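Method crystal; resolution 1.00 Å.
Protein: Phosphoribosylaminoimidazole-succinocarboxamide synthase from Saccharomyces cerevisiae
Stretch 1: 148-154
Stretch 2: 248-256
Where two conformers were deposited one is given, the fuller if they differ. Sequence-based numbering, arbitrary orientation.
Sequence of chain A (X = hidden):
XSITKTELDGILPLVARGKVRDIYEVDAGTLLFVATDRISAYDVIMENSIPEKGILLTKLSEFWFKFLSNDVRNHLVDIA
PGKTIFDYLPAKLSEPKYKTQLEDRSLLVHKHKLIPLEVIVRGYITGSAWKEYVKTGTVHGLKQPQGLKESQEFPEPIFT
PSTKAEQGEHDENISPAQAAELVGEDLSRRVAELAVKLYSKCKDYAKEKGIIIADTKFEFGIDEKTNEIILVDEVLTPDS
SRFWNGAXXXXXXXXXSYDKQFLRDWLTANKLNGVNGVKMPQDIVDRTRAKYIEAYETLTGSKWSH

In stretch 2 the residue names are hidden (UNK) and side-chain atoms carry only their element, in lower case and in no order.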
ATOM      1  N   LEU A 148      10.572  -3.621 -24.546  1.00 12.01           N
ATOM      2  CA  LEU A 148      10.166  -4.237 -23.304  1.00 11.41           C
ATOM      3  C   LEU A 148       8.972  -5.093 -23.554  1.00 11.82           C
ATOM      4  O   LEU A 148       8.029  -4.729 -24.227  1.00 12.59           O
ATOM      5  CB  LEU A 148       9.653  -3.192 -22.348  0.52 12.13           C
ATOM      6  CG  LEU A 148      10.628  -2.125 -21.976  0.52 12.47           C
ATOM      7  CD1 LEU A 148       9.886  -1.089 -21.164  0.52 12.07           C
ATOM      8  CD2 LEU A 148      11.755  -2.748 -21.190  0.52 14.06           C
ATOM      9  N   LYS A 149       8.980  -6.235 -22.940  1.00 11.37           N
ATOM     10  CA  LYS A 149       7.854  -7.118 -22.981  1.00 11.30           C
ATOM     11  C   LYS A 149       7.074  -7.010 -21.708  1.00 10.81           C
ATOM     12  O   LYS A 149       7.556  -6.518 -20.709  1.00 10.64           O
ATOM     13  CB  LYS A 149       8.335  -8.517 -23.247  0.64 12.23           C
ATOM     14  CG  LYS A 149       9.005  -8.679 -24.609  0.64 14.22           C
ATOM     15  CD  LYS A 149       8.094  -8.321 -25.766  0.64 17.54           C
ATOM     16  CE  LYS A 149       8.786  -8.598 -27.086  0.64 18.18           C
ATOM     17  NZ  LYS A 149       7.941  -8.266 -28.250  0.64 19.55           N
ATOM     18  N   GLU A 150       5.837  -7.463 -21.740  1.00 10.50           N
ATOM     19  CA  GLU A 150       4.996  -7.307 -20.578  1.00 10.05           C
ATOM     20  C   GLU A 150       5.630  -7.931 -19.393  1.00  9.19           C
ATOM     21  O   GLU A 150       6.117  -9.031 -19.465  1.00  9.90           O
ATOM     22  CB  GLU A 150       3.638  -7.908 -20.812  1.00 10.08           C
ATOM     23  CG  GLU A 150       2.699  -7.546 -19.712  1.00 10.73           C
ATOM     24  CD  GLU A 150       1.407  -8.255 -19.737  1.00 12.02           C
ATOM     25  OE1 GLU A 150       0.744  -8.214 -18.697  1.00 13.78           O
ATOM     26  OE2 GLU A 150       1.042  -8.836 -20.766  1.00 13.87           O
ATOM     27  N   SER A 151       5.623  -7.197 -18.301  1.00  8.59           N
ATOM     28  CA  SER A 151       6.183  -7.642 -17.054  1.00  8.30           C
ATOM     29  C   SER A 151       7.660  -7.598 -16.994  1.00  8.53           C
ATOM     30  O   SER A 151       8.197  -8.000 -15.999  1.00  8.83           O
ATOM     31  CB  SER A 151       5.712  -9.029 -16.636  1.00  8.29           C
ATOM     32  OG  SER A 151       4.322  -9.135 -16.752  1.00  8.98           O
ATOM     33  N   GLN A 152       8.322  -7.128 -18.039  1.00  9.04           N
ATOM     34  CA  GLN A 152       9.747  -7.080 -18.034  1.00  9.68           C
ATOM     35  C   GLN A 152      10.211  -6.087 -17.004  1.00  9.26           C
ATOM     36  O   GLN A 152       9.588  -5.060 -16.742  1.00  9.35           O
ATOM     37  CB  GLN A 152      10.253  -6.713 -19.393  1.00 10.56           C
ATOM     38  CG  GLN A 152      11.747  -6.776 -19.529  1.00 11.60           C
ATOM     39  CD  GLN A 152      12.187  -6.752 -20.954  1.00 12.69           C
ATOM     40  OE1 GLN A 152      11.399  -6.998 -21.853  1.00 15.44           O
ATOM     41  NE2 GLN A 152      13.443  -6.421 -21.172  1.00 16.14           N
ATOM     42  N   GLU A 153      11.371  -6.375 -16.468  1.00  9.87           N
ATOM     43  CA  GLU A 153      12.022  -5.491 -15.579  1.00 10.31           C
ATOM     44  C   GLU A 153      12.501  -4.269 -16.316  1.00 10.31           C
ATOM     45  O   GLU A 153      13.087  -4.385 -17.385  1.00 12.29           O
ATOM     46  CB  GLU A 153      13.200  -6.212 -14.937  0.64 11.59           C
ATOM     47  CG  GLU A 153      13.834  -5.487 -13.786  0.64 14.38           C
ATOM     48  CD  GLU A 153      14.667  -6.389 -12.892  0.64 14.50           C
ATOM     49  OE1 GLU A 153      14.859  -6.027 -11.719  0.64 18.89           O
ATOM     50  OE2 GLU A 153      15.116  -7.453 -13.355  0.64 17.39           O
ATOM     51  N   PHE A 154      12.278  -3.100 -15.750  1.00  9.93           N
ATOM     52  CA  PHE A 154      12.907  -1.923 -16.269  1.00 10.16           C
ATOM     53  C   PHE A 154      14.394  -2.009 -16.004  1.00 10.88           C
ATOM     54  O   PHE A 154      14.833  -2.628 -15.088  1.00 11.64           O
ATOM     55  CB  PHE A 154      12.373  -0.700 -15.581  1.00  9.91           C
ATOM     56  CG  PHE A 154      10.984  -0.361 -15.960  1.00  9.17           C
ATOM     57  CD1 PHE A 154      10.704   0.209 -17.179  1.00 10.16           C
ATOM     58  CD2 PHE A 154       9.941  -0.578 -15.081  1.00  9.01           C
ATOM     59  CE1 PHE A 154       9.430   0.555 -17.509  1.00  9.94           C
ATOM     60  CE2 PHE A 154       8.674  -0.240 -15.412  1.00  8.48           C
ATOM     61  CZ  PHE A 154       8.406   0.320 -16.624  1.00  9.05           C
ATOM     62  N   UNK A 248       7.569 -18.378 -11.095  1.00  8.80           N
ATOM     63  CA  UNK A 248       6.617 -18.466 -12.172  1.00  9.54           C
ATOM     64  C   UNK A 248       6.718 -17.309 -13.112  1.00  9.39           C
ATOM     65  O   UNK A 248       6.032 -17.274 -14.096  1.00 11.27           O
ATOM     66  c   UNK A 248       5.227 -18.731 -11.647  0.65 10.37           C
ATOM     67  o   UNK A 248       4.755 -17.554 -11.071  0.65  8.34           O
ATOM     68  N   UNK A 249       7.568 -16.360 -12.819  1.00 10.25           N
ATOM     69  CA  UNK A 249       7.676 -15.187 -13.625  1.00 10.80           C
ATOM     70  C   UNK A 249       8.092 -15.534 -15.037  1.00 11.83           C
ATOM     71  O   UNK A 249       9.000 -16.298 -15.266  1.00 13.41           O
ATOM     72  c   UNK A 249       9.030 -13.090 -13.751  1.00 11.12           C
ATOM     73  c   UNK A 249       8.156 -12.045 -13.860  1.00 10.03           C
ATOM     74  c   UNK A 249       9.753 -10.812 -15.100  1.00 12.02           C
ATOM     75  c   UNK A 249       8.507 -10.924 -14.536  1.00 10.12           C
ATOM     76  c   UNK A 249      10.638 -11.837 -14.998  1.00 14.47           C
ATOM     77  c   UNK A 249       8.694 -14.309 -12.986  1.00 11.47           C
ATOM     78  o   UNK A 249      10.162  -9.693 -15.761  1.00 14.25           O
ATOM     79  c   UNK A 249      10.272 -12.965 -14.339  1.00 13.91           C
ATOM     80  N   UNK A 250       7.393 -14.931 -15.983  1.00 11.54           N
ATOM     81  CA  UNK A 250       7.689 -15.110 -17.367  1.00 12.46           C
ATOM     82  C   UNK A 250       7.355 -13.841 -18.056  1.00 11.13           C
ATOM     83  O   UNK A 250       6.226 -13.422 -18.066  1.00 10.48           O
ATOM     84  c   UNK A 250       7.245 -16.482 -19.390  1.00 14.78           C
ATOM     85  c   UNK A 250       6.868 -16.230 -17.949  1.00 12.79           C
ATOM     86  c   UNK A 250       7.002 -17.926 -21.373  1.00 18.10           C
ATOM     87  n   UNK A 250       6.382 -19.147 -21.912  1.00 20.53           N
ATOM     88  c   UNK A 250       6.557 -17.682 -19.952  1.00 16.27           C
ATOM     89  N   UNK A 251       8.339 -13.252 -18.685  1.00 12.43           N
ATOM     90  CA  UNK A 251       8.120 -12.023 -19.355  1.00 12.75           C
ATOM     91  C   UNK A 251       7.268 -12.281 -20.563  1.00 11.52           C
ATOM     92  O   UNK A 251       7.263 -13.366 -21.128  1.00 12.38           O
ATOM     93  c   UNK A 251       9.364 -11.267 -19.818  0.70 14.92           C
ATOM     94  c   UNK A 251      10.064 -10.659 -18.630  0.70 15.38           C
ATOM     95  c   UNK A 251      10.273 -12.135 -20.711  0.70 16.24           C
ATOM     96  N   UNK A 252       6.563 -11.253 -20.969  1.00 12.38           N
ATOM     97  CA  UNK A 252       5.764 -11.301 -22.162  1.00 12.34           C
ATOM     98  C   UNK A 252       4.335 -11.690 -21.913  1.00 11.97           C
ATOM     99  O   UNK A 252       3.593 -11.937 -22.845  1.00 13.96           O
ATOM    100  N   UNK A 253       3.947 -11.760 -20.649  1.00 11.54           N
ATOM    101  CA  UNK A 253       2.596 -12.117 -20.306  1.00 11.87           C
ATOM    102  C   UNK A 253       2.338 -11.570 -18.935  1.00 10.55           C
ATOM    103  O   UNK A 253       3.219 -11.024 -18.293  1.00 10.39           O
ATOM    104  o   UNK A 253       3.410 -16.220 -20.650  1.00 17.01           O
ATOM    105  c   UNK A 253       2.409 -13.615 -20.323  1.00 12.71           C
ATOM    106  c   UNK A 253       3.312 -15.756 -19.500  1.00 14.66           C
ATOM    107  o   UNK A 253       3.247 -16.460 -18.492  1.00 18.08           O
ATOM    108  c   UNK A 253       3.292 -14.296 -19.330  1.00 12.86           C
ATOM    109  N   UNK A 254       1.108 -11.710 -18.483  1.00 11.32           N
ATOM    110  CA  UNK A 254       0.785 -11.322 -17.139  1.00 11.01           C
ATOM    111  C   UNK A 254       1.173 -12.410 -16.177  1.00  9.96           C
ATOM    112  O   UNK A 254       1.352 -13.549 -16.536  1.00 11.89           O
ATOM    113  o   UNK A 254      -1.426 -12.161 -17.293  1.00 16.77           O
ATOM    114  c   UNK A 254      -0.681 -11.005 -17.029  1.00 13.04           C
ATOM    115  N   UNK A 255       1.347 -12.011 -14.942  1.00  8.39           N
ATOM    116  CA  UNK A 255       1.806 -12.892 -13.915  1.00  7.67           C
ATOM    117  C   UNK A 255       0.700 -13.260 -12.987  1.00  7.16           C
ATOM    118  O   UNK A 255      -0.264 -12.545 -12.818  1.00  8.28           O
ATOM    119  c   UNK A 255       4.590 -12.620 -14.897  1.00  8.38           C
ATOM    120  c   UNK A 255       2.895 -12.197 -13.116  1.00  8.19           C
ATOM    121  n   UNK A 255       4.609 -12.297 -16.151  1.00  9.15           N
ATOM    122  o   UNK A 255       5.014 -13.682 -14.506  1.00 10.08           O
ATOM    123  c   UNK A 255       4.016 -11.634 -13.941  1.00  8.63           C
ATOM    124  N   UNK A 256       0.894 -14.355 -12.302  1.00  7.42           N
ATOM    125  CA  UNK A 256       0.019 -14.668 -11.195  1.00  7.19           C
ATOM    126  C   UNK A 256       0.138 -13.591 -10.146  1.00  7.25           C
ATOM    127  O   UNK A 256       1.201 -13.087  -9.873  1.00  7.83           O
ATOM    128  c   UNK A 256       0.413 -15.974 -10.577  1.00  7.80           C
ATOM    129  c   UNK A 256       0.260 -17.138 -11.497  1.00  9.19           C
ATOM    130  o   UNK A 256      -0.438 -17.037 -12.502  1.00 11.53           O
ATOM    131  o   UNK A 256       0.842 -18.174 -11.174  1.00 10.84           O
TER
HETATM  132  O   HOH W   1       1.901  -9.100 -23.315  1.00 19.50           O
HETATM  133  O   HOH W   2      12.489  -9.025 -16.780  1.00 14.25           O

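Position 248 carries one carbon followed by one oxygen and lies out of reach of stretch 1; a single hydroxymethyl group is Ser 248. At position 249 a carbon leads to a six-carbon ring bearing one oxygen, which ends 2.6 Å from Ser 151 O. This is Tyr 249. Its OH donates a hydrogen bond to that carbonyl, which lies at the ring edge, near the ring plane, and receives one from water 2 (O to OH, 2.6 Å); the same water accepts from Glu 153 N at 2.9 Å.

Position 250 has four carbons in a row ending in nitrogen. The CA-to-CB bond points away from stretch 1, and the extended chain touches nothing there; this is Lys 250. Position 251 bears three carbons, one of them carrying the other two; one branch carbon comes within 3.6 Å of Gln 152 CA. The beta-branched, wholly aliphatic side chain is Val 251, and the carbon in question is CG1.

Position 252 has no side-chain atoms, and its CA packs 3.9 Å from Lys 149 CB. It is Gly 252. With phi/psi of 93/9°, a CB would be jammed against the carbonyl oxygen of the preceding residue, so the backbone itself calls for glycine. Its N donates to Glu 150 O at 2.7 Å, with a nearly straight angle of 163°.

At position 253 three carbons end in two oxygens, a carboxylate; the CA-to-CB bond points away from stretch 1 and the side chain makes no contact there, its nearest approach being 5.0 Å, from CB to Glu 150 OE2. This is Glu 253. Its backbone does the work, as Glu 253 O accepts from Ser 151 OG at 2.7 Å. Position 254 again shows one carbon and one oxygen; its CB lies 3.6 Å from Glu 150 OE1, and the residue is Ser 254.

Position 255 has three carbons, the third carrying one oxygen and one nitrogen, and the nitrogen approaches Ser 151 OG to 3.2 Å. This amide is Gln 255, which folds back on its own stretch: NE2 donates to Lys 250 O (2.7 Å) and OE1 accepts from Lys 250 N (3.1 Å). Position 256 has two carbons, the second bearing two oxygens, and does not reach stretch 1; it is Asp 256.

The contact rests on three hydrogen bonds, each using at least one backbone atom. Stretch 1 presents Glu 150 and Ser 151, the central residues of a type II turn closed by Gln 152 N to Lys 149 O (2.8 Å). Stretch 2 answers with a backbone amide, a phenol and a carbonyl, while the Gln 255 amide ties together the segment from Lys 250 to Gln 255.

Stretch 2 (248-256) SYKVGESQD
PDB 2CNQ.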